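Local coordinates for protein ribonuclease J (Methanolobus psychrophilus R15, PDB 5HAB) that probably degrades RNA as an exoribonuclease of the metallo-beta-lactamase, beta-CASP family, at residues F181-T186 with K215-E220. The protein carries 1 engineered substitution. Residues are numbered along the deposited sequence; the frame is centred on the assembly and turned at random.
Sequences FVAIHT and KELGKE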
ATOM      1  N   PHE B 181     -21.234  26.774  -7.266  1.00 29.19           N
ATOM      2  CA  PHE B 181     -21.846  25.973  -8.316  1.00 28.78           C
ATOM      3  C   PHE B 181     -22.324  26.949  -9.375  1.00 48.99           C
ATOM      4  O   PHE B 181     -22.760  28.060  -9.042  1.00 40.61           O
ATOM      5  CB  PHE B 181     -23.049  25.155  -7.819  1.00 30.84           C
ATOM      6  CG  PHE B 181     -22.714  24.067  -6.828  1.00 35.69           C
ATOM      7  CD1 PHE B 181     -21.409  23.769  -6.494  1.00 28.48           C
ATOM      8  CD2 PHE B 181     -23.734  23.323  -6.250  1.00 39.55           C
ATOM      9  CE1 PHE B 181     -21.128  22.768  -5.587  1.00 42.00           C
ATOM     10  CE2 PHE B 181     -23.459  22.320  -5.348  1.00 36.61           C
ATOM     11  CZ  PHE B 181     -22.154  22.041  -5.015  1.00 33.09           C
ATOM     12  N   VAL B 182     -22.294  26.547 -10.640  1.00 40.45           N
ATOM     13  CA  VAL B 182     -22.886  27.407 -11.659  1.00 46.40           C
ATOM     14  C   VAL B 182     -24.028  26.681 -12.356  1.00 43.14           C
ATOM     15  O   VAL B 182     -23.886  25.538 -12.783  1.00 42.81           O
ATOM     16  CB  VAL B 182     -21.820  27.915 -12.672  1.00 44.37           C
ATOM     17  CG1 VAL B 182     -20.952  26.786 -13.170  1.00 44.29           C
ATOM     18  CG2 VAL B 182     -22.487  28.619 -13.845  1.00 37.14           C
ATOM     19  N   ALA B 183     -25.179  27.348 -12.421  1.00 44.91           N
ATOM     20  CA  ALA B 183     -26.345  26.835 -13.132  1.00 31.66           C
ATOM     21  C   ALA B 183     -26.588  27.641 -14.405  1.00 46.68           C
ATOM     22  O   ALA B 183     -26.786  28.854 -14.361  1.00 41.20           O
ATOM     23  CB  ALA B 183     -27.580  26.865 -12.241  1.00 34.54           C
ATOM     24  N   ILE B 184     -26.549  26.955 -15.538  1.00 38.80           N
ATOM     25  CA  ILE B 184     -26.842  27.553 -16.827  1.00 34.62           C
ATOM     26  C   ILE B 184     -28.300  27.277 -17.173  1.00 44.15           C
ATOM     27  O   ILE B 184     -28.672  26.154 -17.503  1.00 40.10           O
ATOM     28  CB  ILE B 184     -25.887  27.027 -17.908  1.00 37.26           C
ATOM     29  CG1 ILE B 184     -24.448  27.390 -17.546  1.00 26.74           C
ATOM     30  CG2 ILE B 184     -26.259  27.581 -19.275  1.00 42.43           C
ATOM     31  CD1 ILE B 184     -23.427  26.825 -18.480  1.00 31.79           C
ATOM     32  N   HIS B 185     -29.129  28.309 -17.082  1.00 51.12           N
ATOM     33  CA  HIS B 185     -30.543  28.176 -17.394  1.00 47.35           C
ATOM     34  C   HIS B 185     -30.778  28.348 -18.889  1.00 44.96           C
ATOM     35  O   HIS B 185     -30.344  29.341 -19.502  1.00 53.65           O
ATOM     36  CB  HIS B 185     -31.374  29.185 -16.602  1.00 39.93           C
ATOM     37  CG  HIS B 185     -31.251  29.035 -15.118  1.00 38.49           C
ATOM     38  ND1 HIS B 185     -32.031  28.161 -14.391  1.00 46.53           N
ATOM     39  CD2 HIS B 185     -30.442  29.650 -14.224  1.00 38.21           C
ATOM     40  CE1 HIS B 185     -31.708  28.244 -13.113  1.00 52.95           C
ATOM     41  NE2 HIS B 185     -30.747  29.141 -12.984  1.00 39.67           N
ATOM     42  N   THR B 186     -31.468  27.354 -19.446  1.00 42.79           N
ATOM     43  CA  THR B 186     -31.827  27.276 -20.855  1.00 42.20           C
ATOM     44  C   THR B 186     -33.343  27.147 -20.948  1.00 44.25           C
ATOM     45  O   THR B 186     -33.991  26.803 -19.955  1.00 48.83           O
ATOM     46  CB  THR B 186     -31.174  26.059 -21.553  1.00 40.77           C
ATOM     47  OG1 THR B 186     -31.940  24.881 -21.264  1.00 33.55           O
ATOM     48  CG2 THR B 186     -29.735  25.864 -21.094  1.00 37.85           C
ATOM     49  N   LYS B 215     -32.494  22.159  -3.903  1.00 46.94           N
ATOM     50  CA  LYS B 215     -33.748  21.412  -3.953  1.00 44.41           C
ATOM     51  C   LYS B 215     -34.708  22.039  -4.960  1.00 44.84           C
ATOM     52  O   LYS B 215     -35.326  21.338  -5.775  1.00 55.45           O
ATOM     53  CB  LYS B 215     -34.395  21.361  -2.569  1.00 52.21           C
ATOM     54  CG  LYS B 215     -33.576  20.634  -1.517  1.00 62.95           C
ATOM     55  CD  LYS B 215     -34.313  20.594  -0.188  1.00 55.38           C
ATOM     56  CE  LYS B 215     -33.409  20.115   0.934  1.00 65.10           C
ATOM     57  NZ  LYS B 215     -34.123  20.102   2.240  1.00 87.00           N
ATOM     58  N   GLU B 216     -34.826  23.364  -4.896  1.00 44.42           N
ATOM     59  CA  GLU B 216     -35.641  24.110  -5.851  1.00 55.94           C
ATOM     60  C   GLU B 216     -35.223  23.812  -7.288  1.00 49.75           C
ATOM     61  O   GLU B 216     -36.070  23.502  -8.115  1.00 53.42           O
ATOM     62  CB  GLU B 216     -35.562  25.612  -5.577  1.00 59.54           C
ATOM     63  CG  GLU B 216     -36.344  26.052  -4.352  1.00 67.79           C
ATOM     64  CD  GLU B 216     -36.361  27.559  -4.184  1.00 84.16           C
ATOM     65  OE1 GLU B 216     -35.455  28.229  -4.727  1.00 70.10           O
ATOM     66  OE2 GLU B 216     -37.279  28.075  -3.509  1.00 78.72           O
ATOM     67  N   LEU B 217     -33.925  23.917  -7.576  1.00 45.66           N
ATOM     68  CA  LEU B 217     -33.379  23.578  -8.894  1.00 51.94           C
ATOM     69  C   LEU B 217     -33.785  22.176  -9.310  1.00 41.91           C
ATOM     70  O   LEU B 217     -34.190  21.949 -10.452  1.00 51.42           O
ATOM     71  CB  LEU B 217     -31.853  23.685  -8.909  1.00 46.14           C
ATOM     72  CG  LEU B 217     -31.222  24.977  -9.411  1.00 54.15           C
ATOM     73  CD1 LEU B 217     -29.719  24.870  -9.306  1.00 52.90           C
ATOM     74  CD2 LEU B 217     -31.636  25.240 -10.847  1.00 51.50           C
ATOM     75  N   GLY B 218     -33.642  21.237  -8.381  1.00 41.50           N
ATOM     76  CA  GLY B 218     -34.080  19.873  -8.605  1.00 41.11           C
ATOM     77  C   GLY B 218     -35.514  19.810  -9.093  1.00 42.59           C
ATOM     78  O   GLY B 218     -35.825  19.103 -10.051  1.00 48.86           O
ATOM     79  N   LYS B 219     -36.392  20.557  -8.431  1.00 41.54           N
ATOM     80  CA  LYS B 219     -37.810  20.551  -8.795  1.00 52.42           C
ATOM     81  C   LYS B 219     -38.108  21.310 -10.095  1.00 49.58           C
ATOM     82  O   LYS B 219     -39.040  20.963 -10.818  1.00 59.26           O
ATOM     83  CB  LYS B 219     -38.634  21.130  -7.644  1.00 41.01           C
ATOM     84  CG  LYS B 219     -38.617  20.242  -6.410  1.00 64.90           C
ATOM     85  CD  LYS B 219     -39.160  20.946  -5.182  1.00 67.15           C
ATOM     86  CE  LYS B 219     -38.978  20.082  -3.942  1.00 71.53           C
ATOM     87  NZ  LYS B 219     -39.112  20.868  -2.684  1.00 82.72           N
ATOM     88  N   GLU B 220     -37.304  22.323 -10.398  1.00 55.66           N
ATOM     89  CA  GLU B 220     -37.488  23.127 -11.605  1.00 49.40           C
ATOM     90  C   GLU B 220     -37.064  22.361 -12.853  1.00 54.23           C
ATOM     91  O   GLU B 220     -37.638  22.541 -13.925  1.00 51.20           O
ATOM     92  CB  GLU B 220     -36.699  24.436 -11.500  1.00 51.61           C
ATOM     93  CG  GLU B 220     -37.218  25.393 -10.433  1.00 45.59           C
ATOM     94  CD  GLU B 220     -36.248  26.523 -10.137  1.00 62.22           C
ATOM     95  OE1 GLU B 220     -35.279  26.702 -10.909  1.00 68.46           O
ATOM     96  OE2 GLU B 220     -36.452  27.231  -9.129  1.00 71.95           O
TER
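Leu-217 reaches out from segment 215-220, the end of helix 211-220, and sets one methyl group against each of two residues of strand 181-186, a compact example of a helix meeting a strand through one branched side chain. The apolar contacts are slight. CD1 lies 4.1 Å from CB of Ala-183, whose small side chain points at the helix, while CD2 stands 3.8 Å from CE1 of His-185, meeting the imidazole at a slant. Ile-170 and Val-192, on the strands flanking 181-186, also touch Leu-217, so its isobutyl group rests across three neighbouring strands.

At the more open end the contact turns polar without a direct bond. The His-185 ring, with CG anti to the carbonyl carbon (chi1 -60°), carries its CE1 atom closer to the helix, whereas NE2 is hydrogen-bonded to Glu-168. OE1 of Glu-220 remains 5.0 Å from ND1 of His-185, a separation at which the carboxylate may slightly favour a protonated imidazole, and the carboxylate is salt-bridged to Arg-213.

The axes of the two short segments approach to 11.9 Å, their N-to-C directions 26° apart, and Ile-184 faces the other way, onto strands 41-46 and 49-53. Such a helix covering the outer face of one of two stacked sheets is typical of the alpha-beta/beta-alpha metallo-beta-lactamase fold.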